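Local coordinates for protein CaaX farnesyltransferase alpha subunit Ram2 (Aspergillus fumigatus, PDB 4L9P) that probably serves as the alpha subunit of a heterodimeric protein farnesyltransferase, which transfers an isoprenoid to the cysteine of CAAX-type protein substrates, at residues 68-71 / 72-75; 77-80 / 81-84; 56-59 / 60-63; 102-105 / 106-109; 167-170 / 171-175. The protein carries 1 engineered substitution. One frame throughout, in Å; residues are numbered along the deposited sequence. Where two conformers were deposited one is given.

Interaction 1 of 5, residues 68-71 / 72-75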
loop_
_atom_site.group_PDB
_atom_site.type_symbol
_atom_site.label_atom_id
_atom_site.label_comp_id
_atom_site.label_asym_id
_atom_site.label_seq_id
_atom_site.Cartn_x
_atom_site.Cartn_y
_atom_site.Cartn_z
ATOM N N GLU A 68 -10.991 31.756 -11.341
ATOM C CA GLU A 68 -12.016 32.550 -10.675
ATOM C C GLU A 68 -12.134 32.192 -9.207
ATOM O O GLU A 68 -12.308 30.973 -8.867
ATOM C CB GLU A 68 -13.362 32.335 -11.346
ATOM C CG GLU A 68 -14.474 33.100 -10.637
ATOM C CD GLU A 68 -15.817 33.029 -11.362
ATOM O OE1 GLU A 68 -15.856 33.149 -12.602
ATOM O OE2 GLU A 68 -16.845 32.841 -10.663
ATOM N N MET A 69 -11.957 33.175 -8.339
ATOM C CA MET A 69 -12.116 33.045 -6.893
ATOM C C MET A 69 -13.350 33.805 -6.523
ATOM O O MET A 69 -13.327 35.046 -6.502
ATOM C CB MET A 69 -10.902 33.630 -6.149
ATOM C CG MET A 69 -9.524 33.023 -6.563
ATOM S SD MET A 69 -9.270 31.371 -5.905
ATOM C CE MET A 69 -9.378 30.407 -7.376
ATOM N N SER A 70 -14.456 33.113 -6.301
ATOM C CA SER A 70 -15.729 33.797 -6.129
ATOM C C SER A 70 -16.659 32.972 -5.268
ATOM O O SER A 70 -16.495 31.747 -5.116
ATOM C CB SER A 70 -16.352 33.981 -7.507
ATOM O OG SER A 70 -16.820 32.734 -8.013
ATOM N N GLU A 71 -17.666 33.594 -4.725
ATOM C CA GLU A 71 -18.697 32.867 -4.008
ATOM C C GLU A 71 -19.456 31.868 -4.886
ATOM O O GLU A 71 -19.775 30.744 -4.425
ATOM C CB GLU A 71 -19.688 33.847 -3.358
ATOM C CG GLU A 71 -19.054 34.698 -2.272
ATOM C CD GLU A 71 -18.803 33.949 -0.983
ATOM O OE1 GLU A 71 -19.282 32.801 -0.819
ATOM O OE2 GLU A 71 -18.103 34.521 -0.109
ATOM N N ARG A 72 -19.789 32.224 -6.127
ATOM C CA ARG A 72 -20.478 31.270 -6.983
ATOM C C ARG A 72 -19.598 30.034 -7.215
ATOM O O ARG A 72 -20.110 28.917 -7.225
ATOM C CB ARG A 72 -20.980 31.885 -8.320
ATOM C CG ARG A 72 -19.890 32.305 -9.282
ATOM C CD ARG A 72 -20.508 32.841 -10.625
ATOM N NE ARG A 72 -19.403 33.186 -11.486
ATOM C CZ ARG A 72 -19.534 33.908 -12.575
ATOM N NH1 ARG A 72 -20.762 34.323 -12.919
ATOM N NH2 ARG A 72 -18.462 34.189 -13.294
ATOM N N ALA A 73 -18.309 30.247 -7.444
ATOM C CA ALA A 73 -17.396 29.116 -7.663
ATOM C C ALA A 73 -17.330 28.261 -6.420
ATOM O O ALA A 73 -17.286 27.011 -6.526
ATOM C CB ALA A 73 -16.004 29.640 -8.050
ATOM N N LEU A 74 -17.326 28.888 -5.253
ATOM C CA LEU A 74 -17.310 28.115 -4.013
ATOM C C LEU A 74 -18.561 27.220 -3.900
ATOM O O LEU A 74 -18.468 26.021 -3.610
ATOM C CB LEU A 74 -17.122 29.045 -2.799
ATOM C CG LEU A 74 -17.033 28.353 -1.421
ATOM C CD1 LEU A 74 -15.755 27.463 -1.338
ATOM C CD2 LEU A 74 -17.045 29.430 -0.315
ATOM N N ARG A 75 -19.740 27.755 -4.160
ATOM C CA ARG A 75 -20.994 26.985 -4.159
ATOM C C ARG A 75 -20.955 25.862 -5.212
ATOM O O ARG A 75 -21.337 24.714 -4.931
ATOM C CB ARG A 75 -22.184 27.899 -4.470
ATOM C CG ARG A 75 -22.538 28.852 -3.352
ATOM C CD ARG A 75 -23.954 29.497 -3.574
ATOM N NE ARG A 75 -24.184 29.994 -4.942
ATOM C CZ ARG A 75 -23.871 31.216 -5.384
ATOM N NH1 ARG A 75 -23.334 32.128 -4.566
ATOM N NH2 ARG A 75 -24.133 31.532 -6.654
#
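Arg72 lies in the first turn of helix 71-83, where it turns back to grip Glu68 in the loop ahead of an N-cap formed by Ser70. The grip is side-on: NH2 of Arg72 donates to OE1 of Glu68 at 2.9 Å, nearly straight at 175°, and NE of Arg72 reaches OE2 of Glu68 at 2.7 Å. Both nitrogens meet the syn side of the carboxylate, whose plane is tilted 30° from the guanidinium. The third nitrogen, NH1, binds Glu24 O and Ser27 OG, which ties the N-terminal loop to this salt bridge. Ala73 supplies the capping bond, its N donating to OG of Ser70 at 3.0 Å. That hydroxyl in turn donates to OE2 of Glu68 at 2.7 Å through the anti lone pair, leaving OE2 held by two donors. With chi1 at 72°, OG sits between the backbone N and carbonyl carbon of Ser70, within reach of both partners. Leu74 begins the regular helical bonding, N to O of Ser70, and packs on Lys103, which pairs with Glu71. Arg75 continues it with N to O of Glu71, while its guanidinium, salt-bridged to Glu24, lays one face over that same carbonyl oxygen, 3.8 Å from NH1 of Arg75.

Interaction 2 of 5, residues 77-80 / 81-84; sequences TGDI and ISMN
This is a local contact in the last turns of helix 71-83, part of the helical-repeat fold of the alpha subunit, and its character comes from Ser82 bonding back to Asp79 across one turn. OG of Ser82 donates to the carbonyl O of Asp79 at 2.7 Å, with a C=O...donor angle of 130°. A chi1 of 82° sets that hydroxyl between the backbone N and carbonyl carbon of its own residue, facing the preceding turn. The same oxygen takes the helical bond from Met83 N at 3.2 Å, so two donors share it. OD2 of Asp79 bonds the hydroxyl of Tyr19, while the carboxylate lies against CE of Met83. The Met83 thioether folds back over the helix: CG and SD run extended, then the bend at chi3 (-80°) brings CE to 3.6 Å from O of Asp79 and 4.0 Å from CA of Ile80. Ile80 and Met83 face helix 51-65, whereas Ile81 turns to Val90 and Trp91 of helix 88-100. Asn84, the first residue to leave helical geometry, turns its amide oxygen to the backbone N of Ala86 and its amide nitrogen to the hydroxyl of Tyr53. Its own backbone N closes the helix on O of Ile80 at 2.8 Å.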
loop_
_atom_site.group_PDB
_atom_site.type_symbol
_atom_site.label_atom_id
_atom_site.label_comp_id
_atom_site.label_asym_id
_atom_site.label_seq_id
_atom_site.Cartn_x
_atom_site.Cartn_y
_atom_site.Cartn_z
ATOM N N THR A 77 -18.250 24.255 -6.233
ATOM C CA THR A 77 -17.434 23.145 -5.694
ATOM C C THR A 77 -18.215 22.307 -4.674
ATOM O O THR A 77 -18.054 21.087 -4.665
ATOM C CB THR A 77 -16.121 23.626 -5.047
ATOM O OG1 THR A 77 -16.339 24.384 -3.826
ATOM C CG2 THR A 77 -15.212 24.358 -6.042
ATOM N N GLY A 78 -19.055 22.913 -3.859
ATOM C CA GLY A 78 -19.834 22.152 -2.897
ATOM C C GLY A 78 -20.858 21.265 -3.610
ATOM O O GLY A 78 -21.114 20.116 -3.176
ATOM N N ASP A 79 -21.421 21.792 -4.716
ATOM C CA ASP A 79 -22.406 21.015 -5.477
ATOM C C ASP A 79 -21.717 19.763 -6.105
ATOM O O ASP A 79 -22.223 18.621 -6.033
ATOM C CB ASP A 79 -22.998 21.912 -6.578
ATOM C CG ASP A 79 -24.178 21.280 -7.269
ATOM O OD1 ASP A 79 -24.803 20.357 -6.703
ATOM O OD2 ASP A 79 -24.487 21.723 -8.365
ATOM N N ILE A 80 -20.550 19.974 -6.697
ATOM C CA ILE A 80 -19.854 18.854 -7.315
ATOM C C ILE A 80 -19.435 17.841 -6.258
ATOM O O ILE A 80 -19.546 16.647 -6.473
ATOM C CB ILE A 80 -18.627 19.324 -8.122
ATOM C CG1 ILE A 80 -19.172 20.072 -9.384
ATOM C CG2 ILE A 80 -17.769 18.095 -8.561
ATOM C CD1 ILE A 80 -18.143 20.788 -10.176
ATOM N N ILE A 81 -18.950 18.310 -5.123
ATOM C CA ILE A 81 -18.621 17.404 -4.005
ATOM C C ILE A 81 -19.817 16.590 -3.535
ATOM O O ILE A 81 -19.641 15.388 -3.199
ATOM C CB ILE A 81 -17.941 18.190 -2.830
ATOM C CG1 ILE A 81 -16.522 18.555 -3.262
ATOM C CG2 ILE A 81 -17.950 17.369 -1.504
ATOM C CD1 ILE A 81 -15.846 19.644 -2.375
ATOM N N SER A 82 -21.006 17.199 -3.542
ATOM C CA SER A 82 -22.223 16.446 -3.170
ATOM C C SER A 82 -22.486 15.302 -4.158
ATOM O O SER A 82 -23.022 14.270 -3.775
ATOM C CB SER A 82 -23.448 17.379 -3.058
ATOM O OG SER A 82 -24.045 17.665 -4.315
ATOM N N MET A 83 -22.121 15.485 -5.417
ATOM C CA MET A 83 -22.304 14.424 -6.424
ATOM C C MET A 83 -21.179 13.414 -6.465
ATOM O O MET A 83 -21.412 12.231 -6.722
ATOM C CB MET A 83 -22.496 15.030 -7.823
ATOM C CG MET A 83 -23.867 15.737 -7.955
ATOM S SD MET A 83 -24.055 16.435 -9.611
ATOM C CE MET A 83 -23.120 17.906 -9.459
ATOM N N ASN A 84 -19.957 13.868 -6.198
ATOM C CA ASN A 84 -18.757 13.026 -6.306
ATOM C C ASN A 84 -17.676 13.538 -5.360
ATOM O O ASN A 84 -16.858 14.381 -5.734
ATOM C CB ASN A 84 -18.236 13.017 -7.724
ATOM C CG ASN A 84 -16.985 12.184 -7.874
ATOM O OD1 ASN A 84 -16.583 11.455 -6.937
ATOM N ND2 ASN A 84 -16.336 12.290 -9.039
#

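Interaction 3 of 5, residues 56-59 / 60-63. With EDO (1,2-ethanediol), chain G.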
loop_
_atom_site.group_PDB
_atom_site.type_symbol
_atom_site.label_atom_id
_atom_site.label_comp_id
_atom_site.label_asym_id
_atom_site.label_seq_id
_atom_site.Cartn_x
_atom_site.Cartn_y
_atom_site.Cartn_z
ATOM N N ALA A 56 -22.492 20.699 -14.265
ATOM C CA ALA A 56 -21.709 21.297 -13.175
ATOM C C ALA A 56 -20.218 21.267 -13.523
ATOM O O ALA A 56 -19.475 22.247 -13.327
ATOM C CB ALA A 56 -22.007 20.583 -11.822
ATOM N N THR A 57 -19.747 20.116 -13.980
ATOM C CA THR A 57 -18.321 20.017 -14.298
ATOM C C THR A 57 -17.873 20.853 -15.487
ATOM O O THR A 57 -16.725 21.283 -15.525
ATOM C CB THR A 57 -17.883 18.521 -14.483
ATOM O OG1 THR A 57 -18.703 17.909 -15.501
ATOM C CG2 THR A 57 -17.987 17.737 -13.154
ATOM N N SER A 58 -18.777 21.098 -16.459
ATOM C CA SER A 58 -18.446 22.001 -17.555
ATOM C C SER A 58 -18.292 23.461 -17.055
ATOM O O SER A 58 -17.403 24.199 -17.506
ATOM C CB SER A 58 -19.491 21.864 -18.674
ATOM O OG SER A 58 -19.540 20.513 -19.157
ATOM N N TYR A 59 -19.104 23.856 -16.085
ATOM C CA TYR A 59 -18.901 25.173 -15.443
ATOM C C TYR A 59 -17.620 25.170 -14.590
ATOM O O TYR A 59 -16.909 26.168 -14.529
ATOM C CB TYR A 59 -20.148 25.589 -14.589
ATOM C CG TYR A 59 -21.192 26.234 -15.475
ATOM C CD1 TYR A 59 -22.126 25.468 -16.156
ATOM C CD2 TYR A 59 -21.131 27.580 -15.733
ATOM C CE1 TYR A 59 -23.068 26.076 -17.034
ATOM C CE2 TYR A 59 -22.035 28.164 -16.616
ATOM C CZ TYR A 59 -22.981 27.405 -17.224
ATOM O OH TYR A 59 -23.917 27.972 -18.094
ATOM N N LEU A 60 -17.287 24.029 -13.947
ATOM C CA LEU A 60 -16.063 23.999 -13.163
ATOM C C LEU A 60 -14.826 24.178 -14.073
ATOM O O LEU A 60 -13.872 24.908 -13.723
ATOM C CB LEU A 60 -15.984 22.648 -12.393
ATOM C CG LEU A 60 -14.769 22.662 -11.440
ATOM C CD1 LEU A 60 -14.957 23.642 -10.290
ATOM C CD2 LEU A 60 -14.438 21.243 -10.899
ATOM N N ARG A 61 -14.845 23.539 -15.231
ATOM C CA ARG A 61 -13.732 23.727 -16.160
ATOM C C ARG A 61 -13.562 25.220 -16.488
ATOM O O ARG A 61 -12.448 25.729 -16.515
ATOM C CB ARG A 61 -13.937 22.946 -17.472
ATOM C CG ARG A 61 -13.522 21.498 -17.341
ATOM C CD ARG A 61 -13.501 20.784 -18.719
ATOM N NE ARG A 61 -14.867 20.451 -19.038
ATOM C CZ ARG A 61 -15.507 19.334 -18.712
ATOM N NH1 ARG A 61 -14.902 18.280 -18.139
ATOM N NH2 ARG A 61 -16.775 19.269 -19.035
ATOM N N ALA A 62 -14.672 25.919 -16.714
ATOM C CA ALA A 62 -14.584 27.328 -17.059
ATOM C C ALA A 62 -14.059 28.182 -15.916
ATOM O O ALA A 62 -13.226 29.065 -16.130
ATOM C CB ALA A 62 -15.994 27.844 -17.505
ATOM N N VAL A 63 -14.580 27.997 -14.705
ATOM C CA VAL A 63 -14.091 28.812 -13.602
ATOM C C VAL A 63 -12.618 28.547 -13.303
ATOM O O VAL A 63 -11.870 29.478 -12.998
ATOM C CB VAL A 63 -14.984 28.788 -12.318
ATOM C CG1 VAL A 63 -16.304 29.486 -12.615
ATOM C CG2 VAL A 63 -15.232 27.383 -11.794
HETATM C C1 EDO G . -17.294 15.229 -16.755
HETATM O O1 EDO G . -16.816 16.529 -17.086
HETATM C C2 EDO G . -16.159 14.343 -16.314
HETATM O O2 EDO G . -15.409 14.924 -15.230
HETATM O O HOH W 1 -18.967 18.030 -18.645
#
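O1 of a bound 1,2-ethanediol is gripped between two side chains of helix 51-65 in the helical-repeat subunit: NH1 of Arg61 donates to O1 at 2.8 Å, and O1 donates to OG1 of Thr57, also at 2.8 Å. A further bond to O1, from NH2 of Arg61, is weak. NH2 of Arg61 also turns to OG of Ser58, one turn back; in the conformer given this bond is 3.0 Å long but weak, because its N-H...acceptor angle is only 120°. A water in the guanidinium plane donates to OG1 of Thr57 at 3.2 Å and, in the same Ser58 conformer, to OG of Ser58. Its contact with NH2 of Arg61 is unusually short at 2.5 Å and therefore doubtful. The guanidinium reaches this place by a bend at chi3 (-79°), which folds the chain back along the helix and lays one face over the carbonyl oxygen of Thr57, 3.9 Å above the plane. That oxygen meanwhile accepts the regular helical bond from N of Arg61 at 3.0 Å. The hydroxyls of Thr57 and Ser58 also bond to carbonyl oxygens of the preceding turn, those of Tyr53 and Leu54.

Beyond the helix, NE of Arg61 binds the carbonyl of Ile31 and NH1 that of His194 of the beta subunit Ram1, while the diol bonds Asp148 of the same subunit. The diol probably came from the crystallisation liquor, yet it marks a polar site at the subunit interface. Acceptors at NE and NH1 probably fix the rotation of the guanidinium and hold it toward the beta subunit.

Interaction 4 of 5, residues 102-105 / 106-109; sequences GKDL and NEEI
An aspartate N-cap opens helix 105-118, directly after the Schellman motif that closes helix 88-100 at Gly102. Asp104 OD1 accepts from N of Glu107 at 3.0 Å. A second bond, from N of Asn106 to the same OD1 of Asp104, is weak at 116°, although the atoms are 2.9 Å apart. Glu107 N approaches from well above the carboxylate plane, 52° out of it. The carboxylate is brought over the first turn because CG of Asp104 stands anti to the backbone N (chi1 -177°). Its other oxygen, OD2, receives a water at 2.7 Å, and this water accepts from ND2 of Asn106, bridging the cap to the first-turn amide.

The Glu107 side chain, extended beyond CG, crosses that of Asp104 at about a right angle, but the two carboxylates stack with their planes almost parallel. OD2 of Asp104 and OE2 of Glu107 are 4.0 Å apart, a proximity of like charges that may raise the pKa of one of them; the helix N-terminus and its donors probably offset this at Asp104. Regular helical bonding starts beneath the cap, with N of Glu108 to O of Asp104 at 3.2 Å and N of Ile109 to O of Leu105 at 2.9 Å.

Leu105 packs back on Leu98 and Phe99 of helix 88-100. Ile109 meets Arg129, Leu132 and Met133 of helix 123-133. Glu108 links the two neighbours, with a salt bridge to Arg94 of helix 88-100 and a hydrogen bond to His128 of helix 123-133.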
loop_
_atom_site.group_PDB
_atom_site.type_symbol
_atom_site.label_atom_id
_atom_site.label_comp_id
_atom_site.label_asym_id
_atom_site.label_seq_id
_atom_site.Cartn_x
_atom_site.Cartn_y
_atom_site.Cartn_z
ATOM N N GLY A 102 -10.841 34.800 2.029
ATOM C CA GLY A 102 -10.842 34.997 3.467
ATOM C C GLY A 102 -12.102 34.441 4.094
ATOM O O GLY A 102 -12.666 35.056 5.015
ATOM N N LYS A 103 -12.565 33.274 3.617
ATOM C CA LYS A 103 -13.786 32.704 4.206
ATOM C C LYS A 103 -13.545 32.263 5.657
ATOM O O LYS A 103 -12.410 31.928 6.074
ATOM C CB LYS A 103 -14.186 31.451 3.392
ATOM C CG LYS A 103 -14.526 31.786 1.925
ATOM C CD LYS A 103 -15.727 32.823 1.818
ATOM C CE LYS A 103 -17.027 32.225 2.441
ATOM N NZ LYS A 103 -18.169 33.223 2.465
ATOM N N ASP A 104 -14.624 32.172 6.412
ATOM C CA ASP A 104 -14.576 31.722 7.812
ATOM C C ASP A 104 -14.334 30.194 7.791
ATOM O O ASP A 104 -15.180 29.405 7.348
ATOM C CB ASP A 104 -15.962 32.025 8.438
ATOM C CG ASP A 104 -16.059 31.674 9.923
ATOM O OD1 ASP A 104 -15.526 30.635 10.359
ATOM O OD2 ASP A 104 -16.662 32.467 10.691
ATOM N N LEU A 105 -13.171 29.794 8.278
ATOM C CA LEU A 105 -12.863 28.354 8.208
ATOM C C LEU A 105 -13.466 27.595 9.356
ATOM O O LEU A 105 -13.527 26.337 9.242
ATOM C CB LEU A 105 -11.343 28.168 8.164
ATOM C CG LEU A 105 -10.627 28.843 6.959
ATOM C CD1 LEU A 105 -9.163 28.434 6.906
ATOM C CD2 LEU A 105 -11.320 28.577 5.614
ATOM N N ASN A 106 -13.935 28.238 10.417
ATOM C CA ASN A 106 -14.742 27.527 11.398
ATOM C C ASN A 106 -15.991 27.010 10.741
ATOM O O ASN A 106 -16.410 25.849 10.987
ATOM C CB ASN A 106 -15.165 28.426 12.583
ATOM C CG ASN A 106 -14.004 28.862 13.419
ATOM O OD1 ASN A 106 -13.060 28.100 13.642
ATOM N ND2 ASN A 106 -14.055 30.114 13.898
ATOM N N GLU A 107 -16.616 27.851 9.919
ATOM C CA GLU A 107 -17.818 27.421 9.203
ATOM C C GLU A 107 -17.497 26.348 8.154
ATOM O O GLU A 107 -18.280 25.400 7.972
ATOM C CB GLU A 107 -18.528 28.621 8.548
ATOM C CG GLU A 107 -19.182 29.476 9.602
ATOM C CD GLU A 107 -19.832 30.707 9.039
ATOM O OE1 GLU A 107 -19.686 30.958 7.804
ATOM O OE2 GLU A 107 -20.484 31.432 9.853
ATOM N N GLU A 108 -16.342 26.444 7.511
ATOM C CA GLU A 108 -15.923 25.399 6.590
ATOM C C GLU A 108 -15.740 24.073 7.326
ATOM O O GLU A 108 -16.160 23.019 6.765
ATOM C CB GLU A 108 -14.639 25.794 5.833
ATOM C CG GLU A 108 -14.092 24.681 4.906
ATOM C CD GLU A 108 -14.905 24.372 3.632
ATOM O OE1 GLU A 108 -16.011 24.938 3.422
ATOM O OE2 GLU A 108 -14.436 23.520 2.814
ATOM N N ILE A 109 -15.120 24.076 8.493
ATOM C CA ILE A 109 -14.989 22.815 9.228
ATOM C C ILE A 109 -16.348 22.237 9.605
ATOM O O ILE A 109 -16.550 21.023 9.471
ATOM C CB ILE A 109 -14.085 22.980 10.467
ATOM C CG1 ILE A 109 -12.606 23.193 10.042
ATOM C CG2 ILE A 109 -14.237 21.811 11.428
ATOM C CD1 ILE A 109 -11.882 21.917 9.574
HETATM O O HOH W 2 -16.527 31.880 13.337
#

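Interaction 5 of 5, residues 167-170 / 171-175; sequences RHWL and VRHFK
His173 stacks on Trp169 one turn earlier in helix 161-174, a helix of the alpha-subunit repeat array, and the two side chains run side by side in the same direction. Beginning at CB, the histidine rests over one face of the indole: CB lies 3.9 Å from the centroid of the six-membered ring of Trp169 and 18° off its normal, a CH-pi contact. CG comes next, 3.5 Å from CZ2 of Trp169. Beyond it the imidazole divides, ND1 facing CZ2 at 3.6 Å and CD2 facing CH2 of Trp169 at 3.8 Å. CE1 is farther off, 4.1 Å from CZ2 of Trp169. The result is an offset stack, with planes 20° apart: the centroids of the His173 ring and the six-membered ring of Trp169 are 4.6 Å apart, and CZ2 of Trp169 lies toward the rim of the imidazole. Both residues hold CG anti to the backbone N, which aligns the rings along the helix, while N of His173 bonds to O of Trp169 beneath them.

Trp169 also packs on Gln130 and Met133 of helix 123-133. Met133 is shared by Leu170 and Phe174, the next pair along the helix. CD2 of His173 stands over the centre of the Phe174 ring, while Leu170 meets that ring at its edge, where CD1 of Leu170 is 3.5 Å from CD2 of Phe174.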
loop_
_atom_site.group_PDB
_atom_site.type_symbol
_atom_site.label_atom_id
_atom_site.label_comp_id
_atom_site.label_asym_id
_atom_site.label_seq_id
_atom_site.Cartn_x
_atom_site.Cartn_y
_atom_site.Cartn_z
ATOM N N ARG A 167 -5.078 12.376 12.665
ATOM C CA ARG A 167 -4.850 12.617 14.091
ATOM C C ARG A 167 -3.345 12.636 14.409
ATOM O O ARG A 167 -2.925 13.402 15.289
ATOM C CB ARG A 167 -5.612 11.583 14.954
ATOM C CG ARG A 167 -5.734 12.072 16.440
ATOM C CD ARG A 167 -6.675 11.218 17.264
ATOM N NE ARG A 167 -6.836 11.864 18.560
ATOM C CZ ARG A 167 -7.889 11.746 19.354
ATOM N NH1 ARG A 167 -8.895 10.943 19.023
ATOM N NH2 ARG A 167 -7.926 12.500 20.473
ATOM N N HIS A 168 -2.512 11.858 13.688
ATOM C CA HIS A 168 -1.061 11.961 13.920
ATOM C C HIS A 168 -0.604 13.373 13.520
ATOM O O HIS A 168 0.173 13.997 14.282
ATOM C CB HIS A 168 -0.338 10.973 12.965
ATOM C CG HIS A 168 1.133 11.197 12.900
ATOM N ND1 HIS A 168 1.992 10.570 13.778
ATOM C CD2 HIS A 168 1.896 12.052 12.157
ATOM C CE1 HIS A 168 3.234 11.005 13.566
ATOM N NE2 HIS A 168 3.210 11.904 12.591
ATOM N N TRP A 169 -1.071 13.889 12.381
ATOM C CA TRP A 169 -0.689 15.238 11.963
ATOM C C TRP A 169 -1.150 16.249 13.035
ATOM O O TRP A 169 -0.395 17.203 13.358
ATOM C CB TRP A 169 -1.332 15.558 10.582
ATOM C CG TRP A 169 -1.125 16.992 10.236
ATOM C CD1 TRP A 169 -0.018 17.578 9.642
ATOM C CD2 TRP A 169 -1.980 18.054 10.607
ATOM N NE1 TRP A 169 -0.166 18.929 9.595
ATOM C CE2 TRP A 169 -1.354 19.268 10.188
ATOM C CE3 TRP A 169 -3.229 18.103 11.230
ATOM C CZ2 TRP A 169 -1.944 20.526 10.405
ATOM C CZ3 TRP A 169 -3.788 19.380 11.474
ATOM C CH2 TRP A 169 -3.136 20.550 11.051
ATOM N N LEU A 170 -2.370 16.089 13.555
ATOM C CA LEU A 170 -2.918 17.043 14.527
ATOM C C LEU A 170 -2.051 17.047 15.764
ATOM O O LEU A 170 -1.770 18.163 16.337
ATOM C CB LEU A 170 -4.340 16.611 14.841
ATOM C CG LEU A 170 -5.102 17.550 15.786
ATOM C CD1 LEU A 170 -5.581 18.786 15.006
ATOM C CD2 LEU A 170 -6.291 16.777 16.370
ATOM N N VAL A 171 -1.636 15.889 16.240
ATOM C CA VAL A 171 -0.769 15.828 17.411
ATOM C C VAL A 171 0.557 16.532 17.178
ATOM O O VAL A 171 1.009 17.295 18.065
ATOM C CB VAL A 171 -0.552 14.350 17.831
ATOM C CG1 VAL A 171 0.571 14.248 18.871
ATOM C CG2 VAL A 171 -1.840 13.773 18.342
ATOM N N ARG A 172 1.188 16.335 16.046
ATOM C CA ARG A 172 2.447 17.019 15.806
ATOM C C ARG A 172 2.223 18.515 15.671
ATOM O O ARG A 172 3.011 19.323 16.204
ATOM C CB ARG A 172 3.088 16.455 14.546
ATOM C CG ARG A 172 4.435 17.046 14.295
ATOM C CD ARG A 172 5.122 16.305 13.121
ATOM N NE ARG A 172 6.445 16.865 12.842
ATOM C CZ ARG A 172 7.560 16.421 13.434
ATOM N NH1 ARG A 172 7.471 15.485 14.409
ATOM N NH2 ARG A 172 8.723 16.971 13.120
ATOM N N HIS A 173 1.157 18.920 14.992
ATOM C CA HIS A 173 0.934 20.336 14.697
ATOM C C HIS A 173 0.663 21.136 15.952
ATOM O O HIS A 173 1.250 22.231 16.129
ATOM C CB HIS A 173 -0.235 20.471 13.747
ATOM C CG HIS A 173 -0.509 21.879 13.346
ATOM N ND1 HIS A 173 0.257 22.524 12.398
ATOM C CD2 HIS A 173 -1.488 22.755 13.727
ATOM C CE1 HIS A 173 -0.229 23.746 12.216
ATOM N NE2 HIS A 173 -1.279 23.922 13.023
ATOM N N PHE A 174 -0.213 20.649 16.816
ATOM C CA PHE A 174 -0.568 21.375 18.059
ATOM C C PHE A 174 0.228 20.895 19.277
ATOM O O PHE A 174 -0.002 21.323 20.402
ATOM C CB PHE A 174 -2.059 21.248 18.296
ATOM C CG PHE A 174 -2.883 22.067 17.344
ATOM C CD1 PHE A 174 -2.729 23.463 17.249
ATOM C CD2 PHE A 174 -3.866 21.444 16.589
ATOM C CE1 PHE A 174 -3.521 24.196 16.372
ATOM C CE2 PHE A 174 -4.662 22.173 15.695
ATOM C CZ PHE A 174 -4.508 23.594 15.605
ATOM N N LYS A 175 1.194 20.013 19.033
ATOM C CA LYS A 175 2.137 19.524 20.073
ATOM C C LYS A 175 1.350 18.836 21.219
ATOM O O LYS A 175 1.461 19.191 22.397
ATOM C CB LYS A 175 3.057 20.665 20.628
ATOM C CG LYS A 175 3.855 21.300 19.478
ATOM C CD LYS A 175 4.937 22.303 20.018
ATOM C CE LYS A 175 5.641 23.031 18.871
ATOM N NZ LYS A 175 6.407 22.084 17.981
#

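Along the chain the order is interaction 3, 1, 2, 4, 5. The first three form a cluster at the N-terminal end of the helical array: interaction 3 lies on helix 51-65, and interactions 1 and 2 open and close helix 71-83, their centres 11 to 13 Å apart. Ile80 and Met83 of interaction 2 pack on Leu60 and Ala56 of interaction 3, and Glu68 N probably bonds Val63 O. Interaction 4, about 14 Å from interaction 1 between centres, joins it through the Glu71-Lys103 salt bridge. Interaction 5, on helix 161-174, has its centre about 20 Å from that of interaction 4, without touch. Together they sample several helices of the array; interactions 2, 3 and 5 reach the beta subunit, interaction 3 by a hydrogen bond.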